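Local coordinates for PA1221 (Pseudomonas aeruginosa, PDB 4DG8), which belongs to the AMP-binding (ANL) enzyme family, carries a phosphopantetheine attachment region towards its C terminus, and is modelled here with adenosine monophosphate bound, at residues A163-I169 with A181-A187; R191-Q196 with I339-A343; P212-D216 with L424-R428; D216-L220 with P311-F317. All coordinates share one frame. Residues are numbered along the deposited sequence.

Contact 1, a hairpin, comes first along the chain, and helix 186-193 leads from it into contact 2. Both segments of contact 4 fall between those of contact 2 in the sequence; contact 3 shares Asp-216 with contact 4, and its segments alternate with those of contact 2. Contacts 3 and 4 have centres about 10 Å apart, contacts 1 and 4 about 11 Å, contacts 2 and 4 about 12 Å. Contact 4 is the hub: it meets Tyr-168 of contact 1, Arg-191 of contact 2 and Arg-428 of contact 3, linking the sheet, helix 186-193 and the 421-430 hairpin. Contacts 3 and 4 line the AMP pocket; contact 2 lies farther off.

Contact 1 (A163-I169 with A181-A187); sequences ADQIAYI and AIACTHA
His-186, Cys-184 and Ile-169 give up the most surface where 163-169 runs beside 181-187. Strands 166-169 and 181-185 are antiparallel, their axes at 147° and 4.5 Å apart at closest. Ile-169 and Ala-183 form a non-hydrogen-bonded pair (CA to CA 4.6 Å), and Tyr-168 with Cys-184 a hydrogen-bonded one (CA to CA 5.5 Å). Cys-184 O receives both Ala-167 N (2.8 Å) and Tyr-168 N (3.3 Å), while Cys-184 N donates to Tyr-168 O (2.9 Å). This is a classic beta bulge: Ala-167 takes near-helical angles (-86/-41), the register slips by one, and Ile-166 comes opposite Thr-185 (CA to CA 4.3 Å). The hairpin belongs to a mixed sheet, and its connecting loop holds the glycine-rich signature of ANL enzymes. With Tyr-168 in a p rotamer, Cys-184 CB lies over its ring face, 3.9 Å from the centroid in a CH-pi contact, and Cys-184 SG sits obliquely at 4.8 Å; the Tyr-168 hydroxyl bonds Thr-219. On the other face Ile-169 CG2 packs on Ala-181 CB at 3.6 Å. Past the strand, helix 186-193 begins: His-186 N bonds Gln-165 O (2.9 Å) and Ala-187 N bonds Ala-163 O (2.8 Å). The His-186 ring turns its edge to Gln-165 O and Ile-166 O, its CD2 3.8 Å from Ala-167 CB, while His-186 ND1 pairs with Val-29 N.

Contact 2 (R191-Q196 with I339-A343); sequences RLCLGQ and IAGTA
Two side chains, Arg-191 and Gln-196, fasten the end of a helix to a type II turn running from Ile-339 to Thr-342 and closed by Thr-342 N to Ile-339 O (3.0 Å). Gln-196 (m, m) uses both ends of its amide: Gln-196 OE1 accepts from Ala-340 N at 2.9 Å, and Gln-196 NE2 donates to Ala-340 O at 3.1 Å and to Arg-191 O, near the helix end, at 2.8 Å. Arg-191, with chi1 and chi2 both p, sends NE and NH2 to Thr-342 OG1 (2.9 and 3.0 Å); its NH2 also reaches Asn-314 O and its NH1 Thr-315 O. Gly-341 (89/-9) faces Arg-191, CA to CA 5.5 Å, where a CB would collide with Arg-191 CB. Ile-339 CD1 covers one guanidinium face and meets Leu-192 CD1 at 3.9 Å. Leu-192 and Cys-193 rest on helix 217-226, and the end of helix 186-193 is tied to the turn between strand 337-338 of one sheet and strand 342-347 of the next.

Contact 3 (P212-D216 with L424-R428); sequences PLSFD and LNGYR. With AMP (adenosine monophosphate), chain B.
Both partners are tight turns. Pro-212 to Phe-215 make a type I turn closed by Phe-215 N to Pro-212 O (3.0 Å). Leu-424 to Tyr-427 make a type I' turn, with Asn-425 at 45/52 and Gly-426 at 93/-17, held by Tyr-427 N to Leu-424 O (3.0 Å) and Leu-424 N to Tyr-427 O (2.7 Å). Aromatic packing dominates: the rings of Phe-215 and Tyr-427, both with chi1 m, lie obliquely, centroids 4.6 Å apart and planes at 36°, and Phe-215 CZ sits over a face of the Tyr-427 ring, 3.5 Å from Tyr-427 CZ. Trp-482, from outside the two segments, stacks on the Tyr-427 ring. The Phe-215 ring edge meets the backbone, CD1 being 3.4 Å from Gly-426 O, so close that a CB on Gly-426 would strike Phe-215 CE1. One hydrogen bond crosses, from Ser-214 OG to Tyr-427 OH at 3.1 Å. Towards the ligand, Arg-428 lays its guanidinium face against the phosphate, CZ to AMP O3P 3.0 Å, while NH1 forms a salt bridge with Glu-313; Gly-426 O lies 3.8 Å from AMP O1P. The 421-430 hairpin is the one that, in ANL enzymes, carries the start of the mobile C-terminal part, and here it closes over the AMP pocket.

Contact 4 (D216-L220 with P311-F317); sequences DAATL and PTENTTF. With AMP (adenosine monophosphate), chain B.
Two successive threonines with positive phi, Thr-315 (63/80) and Thr-316 (74/-91), kink the 311-317 loop so that it turns a backbone NH onto Asp-216. Thr-316 N donates to Asp-216 OD1 at 2.7 Å, and Thr-316 OG1 (chi1 m) returns to Asp-216 O at 2.8 Å, so one residue holds both the side chain and the main chain of the aspartate; their CA atoms are 5.4 Å apart. Asp-216 takes chi1 p and aims its CB towards the loop, OD1 also lying 3.3 Å from Thr-312 CA. The loop follows strand 304-309 and opens with a short 3-10 segment at 312-313, where Thr-315 N bonds Thr-312 O (2.8 Å). Pro-311, Thr-312 and Glu-313 belong to the Gly-Pro-Thr-Glu signature loop of ANL enzymes, which lines the AMP pocket. Accordingly Thr-312 OG1 donates to AMP O3P at 2.7 Å. Thr-312 N adds a weak bond to AMP O3P at 3.0 Å. Two waters fill the gap to Asp-216: the first donates to Asp-216 OD1 (2.8 Å) and Thr-312 O (3.3 Å), while the second accepts from Asp-216 N (3.0 Å) and donates to Thr-312 OG1 (2.9 Å). Further along helix 217-226, Thr-219 CB lies 3.6 Å from Thr-316 OG1, and Leu-220 (t, p) brings CD2 to 3.7 Å from Phe-317 CE2, beside Leu-192 of helix 186-193.

Contact 1 (A163-I169 with A181-A187)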
# COMPACT_ATOMS: atom_id res chain seq x y z
N ALA A 163 -19.15 -2.40 9.56
CA ALA A 163 -17.99 -2.55 8.69
C ALA A 163 -17.59 -1.22 8.03
O ALA A 163 -16.56 -1.12 7.35
CB ALA A 163 -18.27 -3.61 7.65
N ASP A 164 -18.42 -0.20 8.24
CA ASP A 164 -18.11 1.14 7.78
C ASP A 164 -17.15 1.87 8.73
O ASP A 164 -16.66 2.94 8.41
CB ASP A 164 -19.38 1.96 7.57
CG ASP A 164 -20.18 2.16 8.85
OD1 ASP A 164 -19.98 1.41 9.82
OD2 ASP A 164 -21.02 3.08 8.88
N GLN A 165 -16.86 1.28 9.89
CA GLN A 165 -15.87 1.86 10.80
C GLN A 165 -14.52 1.98 10.08
O GLN A 165 -14.13 1.09 9.32
CB GLN A 165 -15.69 0.97 12.03
CG GLN A 165 -15.02 1.66 13.21
CD GLN A 165 -15.95 2.66 13.89
OE1 GLN A 165 -17.08 2.85 13.46
NE2 GLN A 165 -15.48 3.29 14.95
N ILE A 166 -13.82 3.09 10.32
CA ILE A 166 -12.47 3.25 9.78
C ILE A 166 -11.55 2.23 10.44
O ILE A 166 -11.55 2.10 11.67
CB ILE A 166 -11.90 4.68 10.07
CG1 ILE A 166 -12.90 5.76 9.64
CG2 ILE A 166 -10.50 4.87 9.41
CD1 ILE A 166 -13.29 5.68 8.18
N ALA A 167 -10.87 1.43 9.63
CA ALA A 167 -9.77 0.57 10.08
C ALA A 167 -8.38 1.24 10.11
O ALA A 167 -7.56 1.01 11.01
CB ALA A 167 -9.73 -0.72 9.25
N TYR A 168 -8.08 2.03 9.10
CA TYR A 168 -6.75 2.65 9.07
C TYR A 168 -6.68 3.88 8.19
O TYR A 168 -7.57 4.13 7.37
CB TYR A 168 -5.65 1.63 8.69
CG TYR A 168 -5.74 1.06 7.29
CD1 TYR A 168 -5.31 1.79 6.18
CD2 TYR A 168 -6.19 -0.23 7.08
CE1 TYR A 168 -5.38 1.26 4.90
CE2 TYR A 168 -6.26 -0.77 5.80
CZ TYR A 168 -5.85 -0.03 4.72
OH TYR A 168 -5.92 -0.59 3.45
N ILE A 169 -5.61 4.63 8.36
CA ILE A 169 -5.30 5.74 7.48
C ILE A 169 -3.96 5.53 6.77
O ILE A 169 -2.98 5.15 7.39
CB ILE A 169 -5.28 7.08 8.24
CG1 ILE A 169 -6.68 7.40 8.75
CG2 ILE A 169 -4.71 8.21 7.33
CD1 ILE A 169 -6.77 8.61 9.63
N ALA A 181 -4.78 12.24 3.71
CA ALA A 181 -5.04 11.05 4.51
C ALA A 181 -6.23 10.26 3.97
O ALA A 181 -7.35 10.76 3.98
CB ALA A 181 -5.27 11.43 5.94
N ILE A 182 -5.98 9.03 3.53
CA ILE A 182 -7.04 8.16 3.03
C ILE A 182 -7.57 7.24 4.12
O ILE A 182 -6.83 6.41 4.64
CB ILE A 182 -6.56 7.33 1.82
CG1 ILE A 182 -6.23 8.26 0.64
CG2 ILE A 182 -7.59 6.26 1.43
CD1 ILE A 182 -5.39 7.59 -0.48
N ALA A 183 -8.84 7.40 4.50
CA ALA A 183 -9.38 6.54 5.56
C ALA A 183 -10.08 5.35 4.95
O ALA A 183 -11.07 5.49 4.24
CB ALA A 183 -10.31 7.31 6.50
N CYS A 184 -9.53 4.18 5.23
CA CYS A 184 -10.04 2.93 4.71
C CYS A 184 -10.82 2.20 5.81
O CYS A 184 -10.56 2.34 6.98
CB CYS A 184 -8.91 2.06 4.16
SG CYS A 184 -8.23 2.77 2.60
N THR A 185 -11.78 1.41 5.37
CA THR A 185 -12.89 0.97 6.19
C THR A 185 -12.65 -0.52 6.51
O THR A 185 -11.88 -1.18 5.82
CB THR A 185 -14.13 1.19 5.33
OG1 THR A 185 -15.15 1.87 6.06
CG2 THR A 185 -14.60 -0.08 4.70
N HIS A 186 -13.20 -1.03 7.61
CA HIS A 186 -13.23 -2.47 7.86
C HIS A 186 -13.72 -3.30 6.64
O HIS A 186 -13.11 -4.32 6.27
CB HIS A 186 -14.10 -2.79 9.10
CG HIS A 186 -13.39 -2.60 10.41
ND1 HIS A 186 -13.08 -3.66 11.25
CD2 HIS A 186 -12.98 -1.48 11.06
CE1 HIS A 186 -12.48 -3.19 12.34
NE2 HIS A 186 -12.40 -1.87 12.24
N ALA A 187 -14.82 -2.85 6.03
CA ALA A 187 -15.35 -3.49 4.82
C ALA A 187 -14.36 -3.55 3.67
O ALA A 187 -14.34 -4.53 2.93
CB ALA A 187 -16.63 -2.80 4.36

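Contact 2 (R191-Q196 with I339-A343)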
# COMPACT_ATOMS: atom_id res chain seq x y z
N ARG A 191 -13.64 -7.21 2.34
CA ARG A 191 -13.99 -7.44 0.94
C ARG A 191 -12.73 -7.80 0.16
O ARG A 191 -12.76 -8.68 -0.70
CB ARG A 191 -14.74 -6.26 0.30
CG ARG A 191 -13.86 -5.10 -0.26
CD ARG A 191 -13.32 -5.49 -1.64
NE ARG A 191 -12.96 -4.37 -2.52
CZ ARG A 191 -11.84 -3.66 -2.41
NH1 ARG A 191 -10.97 -3.89 -1.42
NH2 ARG A 191 -11.59 -2.68 -3.27
N LEU A 192 -11.61 -7.14 0.48
CA LEU A 192 -10.35 -7.47 -0.18
C LEU A 192 -9.96 -8.94 0.06
O LEU A 192 -9.51 -9.63 -0.87
CB LEU A 192 -9.21 -6.55 0.32
CG LEU A 192 -7.79 -6.92 -0.19
CD1 LEU A 192 -7.71 -6.75 -1.71
CD2 LEU A 192 -6.69 -6.12 0.51
N CYS A 193 -10.08 -9.39 1.31
CA CYS A 193 -9.47 -10.67 1.70
C CYS A 193 -10.32 -11.94 1.60
O CYS A 193 -9.78 -13.04 1.63
CB CYS A 193 -8.89 -10.57 3.12
SG CYS A 193 -7.70 -9.21 3.32
N LEU A 194 -11.64 -11.80 1.45
CA LEU A 194 -12.54 -12.94 1.53
C LEU A 194 -13.22 -13.27 0.19
O LEU A 194 -13.65 -12.37 -0.53
CB LEU A 194 -13.62 -12.71 2.60
CG LEU A 194 -13.27 -12.40 4.06
CD1 LEU A 194 -14.55 -12.51 4.91
CD2 LEU A 194 -12.19 -13.32 4.62
N GLY A 195 -13.34 -14.56 -0.11
CA GLY A 195 -14.07 -15.01 -1.29
C GLY A 195 -13.42 -14.66 -2.62
O GLY A 195 -14.08 -14.54 -3.65
N GLN A 196 -12.10 -14.50 -2.63
CA GLN A 196 -11.46 -14.09 -3.87
C GLN A 196 -10.80 -15.27 -4.60
O GLN A 196 -9.98 -16.01 -4.02
CB GLN A 196 -10.45 -12.96 -3.61
CG GLN A 196 -11.04 -11.77 -2.88
CD GLN A 196 -11.79 -10.80 -3.80
OE1 GLN A 196 -11.96 -11.05 -5.01
NE2 GLN A 196 -12.23 -9.69 -3.22
N ILE A 339 -12.25 -7.16 -8.59
CA ILE A 339 -12.23 -8.16 -7.55
C ILE A 339 -13.60 -8.16 -6.89
O ILE A 339 -14.36 -7.19 -7.01
CB ILE A 339 -11.12 -7.90 -6.51
CG1 ILE A 339 -11.46 -6.69 -5.65
CG2 ILE A 339 -9.76 -7.69 -7.20
CD1 ILE A 339 -10.59 -6.60 -4.39
N ALA A 340 -13.93 -9.26 -6.22
CA ALA A 340 -15.20 -9.33 -5.50
C ALA A 340 -15.40 -8.12 -4.56
O ALA A 340 -14.45 -7.67 -3.90
CB ALA A 340 -15.31 -10.66 -4.73
N GLY A 341 -16.62 -7.59 -4.51
CA GLY A 341 -16.92 -6.45 -3.64
C GLY A 341 -16.67 -5.13 -4.35
O GLY A 341 -17.03 -4.05 -3.87
N THR A 342 -16.05 -5.22 -5.52
CA THR A 342 -15.78 -4.04 -6.31
C THR A 342 -16.46 -4.13 -7.68
O THR A 342 -16.74 -5.22 -8.17
CB THR A 342 -14.27 -3.86 -6.47
OG1 THR A 342 -13.72 -3.51 -5.19
CG2 THR A 342 -13.93 -2.78 -7.49
N ALA A 343 -16.75 -2.97 -8.27
CA ALA A 343 -17.15 -2.93 -9.67
C ALA A 343 -16.38 -1.82 -10.37
O ALA A 343 -15.92 -0.88 -9.73
CB ALA A 343 -18.66 -2.69 -9.79

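Contact 3 (P212-D216 with L424-R428)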
# COMPACT_ATOMS: atom_id res chain seq x y z
N PRO A 212 5.97 -2.40 4.27
CA PRO A 212 5.72 -1.63 5.50
C PRO A 212 4.28 -1.14 5.56
O PRO A 212 3.62 -1.04 4.52
CB PRO A 212 6.69 -0.45 5.38
CG PRO A 212 7.81 -0.99 4.53
CD PRO A 212 7.12 -1.88 3.52
N LEU A 213 3.80 -0.83 6.77
CA LEU A 213 2.41 -0.41 6.96
C LEU A 213 2.02 0.92 6.31
O LEU A 213 0.85 1.31 6.34
CB LEU A 213 2.06 -0.37 8.44
CG LEU A 213 1.97 -1.69 9.19
CD1 LEU A 213 2.03 -1.42 10.71
CD2 LEU A 213 0.70 -2.47 8.77
N SER A 214 2.98 1.65 5.75
CA SER A 214 2.66 2.88 5.04
C SER A 214 2.10 2.55 3.65
O SER A 214 1.57 3.42 2.96
CB SER A 214 3.89 3.77 4.95
OG SER A 214 4.99 3.02 4.50
N PHE A 215 2.22 1.29 3.25
CA PHE A 215 1.61 0.84 2.00
C PHE A 215 0.43 -0.10 2.22
O PHE A 215 0.51 -1.03 3.04
CB PHE A 215 2.65 0.11 1.14
CG PHE A 215 3.95 0.83 1.04
CD1 PHE A 215 4.15 1.79 0.06
CD2 PHE A 215 4.98 0.54 1.92
CE1 PHE A 215 5.37 2.47 -0.03
CE2 PHE A 215 6.20 1.20 1.83
CZ PHE A 215 6.40 2.17 0.84
N ASP A 216 -0.63 0.06 1.43
CA ASP A 216 -1.78 -0.82 1.62
C ASP A 216 -1.59 -2.21 1.01
O ASP A 216 -2.50 -3.03 1.06
CB ASP A 216 -3.13 -0.18 1.20
CG ASP A 216 -3.25 0.03 -0.30
OD1 ASP A 216 -4.31 0.53 -0.74
OD2 ASP A 216 -2.29 -0.30 -1.04
N LEU A 424 7.13 6.16 -6.89
CA LEU A 424 8.51 6.14 -6.40
C LEU A 424 8.64 5.23 -5.18
O LEU A 424 8.19 5.56 -4.08
CB LEU A 424 8.94 7.57 -6.07
CG LEU A 424 10.32 7.85 -5.47
CD1 LEU A 424 11.39 7.21 -6.33
CD2 LEU A 424 10.55 9.36 -5.35
N ASN A 425 9.28 4.08 -5.37
CA ASN A 425 9.48 3.12 -4.29
C ASN A 425 8.22 2.89 -3.45
O ASN A 425 8.25 3.00 -2.22
CB ASN A 425 10.66 3.51 -3.42
CG ASN A 425 11.93 3.63 -4.22
OD1 ASN A 425 12.26 2.74 -5.01
ND2 ASN A 425 12.63 4.76 -4.07
N GLY A 426 7.13 2.58 -4.13
CA GLY A 426 5.88 2.24 -3.46
C GLY A 426 4.93 3.39 -3.24
O GLY A 426 3.75 3.18 -2.97
N TYR A 427 5.44 4.62 -3.34
CA TYR A 427 4.62 5.81 -3.11
C TYR A 427 4.22 6.52 -4.41
O TYR A 427 5.03 6.69 -5.32
CB TYR A 427 5.39 6.83 -2.26
CG TYR A 427 5.76 6.36 -0.87
CD1 TYR A 427 4.78 6.17 0.10
CD2 TYR A 427 7.09 6.12 -0.52
CE1 TYR A 427 5.12 5.76 1.38
CE2 TYR A 427 7.44 5.71 0.75
CZ TYR A 427 6.44 5.53 1.70
OH TYR A 427 6.76 5.12 2.97
N ARG A 428 2.96 6.96 -4.48
CA ARG A 428 2.60 7.93 -5.50
C ARG A 428 3.21 9.31 -5.17
O ARG A 428 3.28 9.73 -4.00
CB ARG A 428 1.08 8.05 -5.63
CG ARG A 428 0.40 6.84 -6.22
CD ARG A 428 -1.12 6.98 -6.13
NE ARG A 428 -1.59 7.01 -4.74
CZ ARG A 428 -2.88 6.97 -4.39
NH1 ARG A 428 -3.82 6.90 -5.32
NH2 ARG A 428 -3.22 7.00 -3.10
P AMP B . -1.08 3.17 -4.68
O1P AMP B . 0.11 3.73 -3.93
O2P AMP B . -1.42 1.69 -4.50
O3P AMP B . -2.27 4.04 -4.32
O5' AMP B . -0.93 3.49 -6.23
C5' AMP B . -2.02 3.29 -7.11
C4' AMP B . -1.64 3.60 -8.53
O4' AMP B . -0.50 2.78 -8.93
C3' AMP B . -2.70 3.30 -9.57
O3' AMP B . -3.68 4.32 -9.67
C2' AMP B . -1.88 3.11 -10.84
O2' AMP B . -1.50 4.38 -11.38
C1' AMP B . -0.63 2.42 -10.30
N9 AMP B . -0.72 0.94 -10.39
C8 AMP B . -1.02 0.13 -9.35
N7 AMP B . -1.04 -1.17 -9.73
C5 AMP B . -0.77 -1.22 -11.04
C6 AMP B . -0.63 -2.29 -12.07
N6 AMP B . -0.81 -3.59 -11.75
N1 AMP B . -0.32 -1.92 -13.34
C2 AMP B . -0.14 -0.62 -13.65
N3 AMP B . -0.25 0.39 -12.77
C4 AMP B . -0.55 0.17 -11.47

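Contact 4 (D216-L220 with P311-F317)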
# COMPACT_ATOMS: atom_id res chain seq x y z
N ASP A 216 -0.63 0.06 1.43
CA ASP A 216 -1.78 -0.82 1.62
C ASP A 216 -1.59 -2.21 1.01
O ASP A 216 -2.50 -3.03 1.06
CB ASP A 216 -3.13 -0.18 1.20
CG ASP A 216 -3.25 0.03 -0.30
OD1 ASP A 216 -4.31 0.53 -0.74
OD2 ASP A 216 -2.29 -0.30 -1.04
N ALA A 217 -0.41 -2.48 0.44
CA ALA A 217 -0.05 -3.86 0.12
C ALA A 217 -0.04 -4.68 1.41
O ALA A 217 -0.39 -5.87 1.44
CB ALA A 217 1.32 -3.93 -0.60
N ALA A 218 0.38 -4.02 2.48
CA ALA A 218 0.39 -4.62 3.81
C ALA A 218 -0.98 -5.17 4.19
O ALA A 218 -1.08 -6.21 4.83
CB ALA A 218 0.87 -3.61 4.87
N THR A 219 -2.03 -4.45 3.81
CA THR A 219 -3.38 -4.91 4.13
C THR A 219 -3.61 -6.32 3.62
O THR A 219 -4.22 -7.17 4.31
CB THR A 219 -4.43 -3.99 3.49
OG1 THR A 219 -4.17 -2.64 3.88
CG2 THR A 219 -5.83 -4.39 3.93
N LEU A 220 -3.14 -6.59 2.41
CA LEU A 220 -3.25 -7.93 1.85
C LEU A 220 -2.33 -8.91 2.59
O LEU A 220 -2.74 -10.03 2.94
CB LEU A 220 -2.89 -7.92 0.36
CG LEU A 220 -2.82 -9.31 -0.27
CD1 LEU A 220 -4.19 -9.99 -0.22
CD2 LEU A 220 -2.31 -9.18 -1.70
N PRO A 311 -5.88 1.79 -6.79
CA PRO A 311 -5.32 2.84 -5.94
C PRO A 311 -5.71 2.66 -4.48
O PRO A 311 -6.60 1.86 -4.15
CB PRO A 311 -5.95 4.11 -6.52
CG PRO A 311 -7.31 3.65 -7.03
CD PRO A 311 -7.15 2.19 -7.44
N THR A 312 -5.13 3.46 -3.61
CA THR A 312 -5.34 3.34 -2.16
C THR A 312 -6.78 3.72 -1.76
O THR A 312 -7.35 3.14 -0.84
CB THR A 312 -4.29 4.19 -1.40
OG1 THR A 312 -2.97 3.74 -1.74
CG2 THR A 312 -4.49 4.11 0.13
N GLU A 313 -7.35 4.69 -2.48
CA GLU A 313 -8.73 5.13 -2.28
C GLU A 313 -9.77 4.01 -2.46
O GLU A 313 -10.95 4.15 -2.06
CB GLU A 313 -9.06 6.27 -3.26
CG GLU A 313 -8.34 7.60 -3.00
CD GLU A 313 -6.90 7.64 -3.53
OE1 GLU A 313 -6.35 6.57 -3.93
OE2 GLU A 313 -6.33 8.75 -3.56
N ASN A 314 -9.39 2.97 -3.19
CA ASN A 314 -10.18 1.74 -3.33
C ASN A 314 -9.65 0.54 -2.55
O ASN A 314 -9.88 -0.61 -2.93
CB ASN A 314 -10.62 1.45 -4.78
CG ASN A 314 -11.80 0.45 -4.86
OD1 ASN A 314 -12.69 0.42 -4.00
ND2 ASN A 314 -11.79 -0.37 -5.91
N THR A 315 -8.79 0.81 -1.58
CA THR A 315 -8.32 -0.22 -0.65
C THR A 315 -7.53 -1.36 -1.31
O THR A 315 -8.09 -2.44 -1.55
CB THR A 315 -9.47 -0.80 0.23
OG1 THR A 315 -10.28 0.28 0.73
CG2 THR A 315 -8.89 -1.62 1.43
N THR A 316 -6.24 -1.12 -1.60
CA THR A 316 -5.40 -2.18 -2.18
C THR A 316 -5.67 -2.51 -3.65
O THR A 316 -4.91 -2.06 -4.52
CB THR A 316 -5.35 -3.42 -1.29
OG1 THR A 316 -5.07 -3.02 0.06
CG2 THR A 316 -4.25 -4.38 -1.77
N PHE A 317 -6.54 -3.46 -3.92
CA PHE A 317 -6.83 -3.85 -5.30
C PHE A 317 -8.19 -3.37 -5.79
O PHE A 317 -9.17 -3.31 -5.04
CB PHE A 317 -6.80 -5.38 -5.45
CG PHE A 317 -5.45 -5.98 -5.25
CD1 PHE A 317 -4.30 -5.26 -5.54
CD2 PHE A 317 -5.33 -7.30 -4.81
CE1 PHE A 317 -3.05 -5.84 -5.38
CE2 PHE A 317 -4.08 -7.87 -4.64
CZ PHE A 317 -2.94 -7.14 -4.91
P AMP B . -1.08 3.17 -4.68
O1P AMP B . 0.11 3.73 -3.93
O2P AMP B . -1.42 1.69 -4.50
O3P AMP B . -2.27 4.04 -4.32
O5' AMP B . -0.93 3.49 -6.23
C5' AMP B . -2.02 3.29 -7.11
C4' AMP B . -1.64 3.60 -8.53
O4' AMP B . -0.50 2.78 -8.93
C3' AMP B . -2.70 3.30 -9.57
O3' AMP B . -3.68 4.32 -9.67
C2' AMP B . -1.88 3.11 -10.84
O2' AMP B . -1.50 4.38 -11.38
C1' AMP B . -0.63 2.42 -10.30
N9 AMP B . -0.72 0.94 -10.39
C8 AMP B . -1.02 0.13 -9.35
N7 AMP B . -1.04 -1.17 -9.73
C5 AMP B . -0.77 -1.22 -11.04
C6 AMP B . -0.63 -2.29 -12.07
N6 AMP B . -0.81 -3.59 -11.75
N1 AMP B . -0.32 -1.92 -13.34
C2 AMP B . -0.14 -0.62 -13.65
N3 AMP B . -0.25 0.39 -12.77
C4 AMP B . -0.55 0.17 -11.47
O HOH W 1 -6.12 1.04 1.36
O HOH W 2 -1.15 2.72 0.21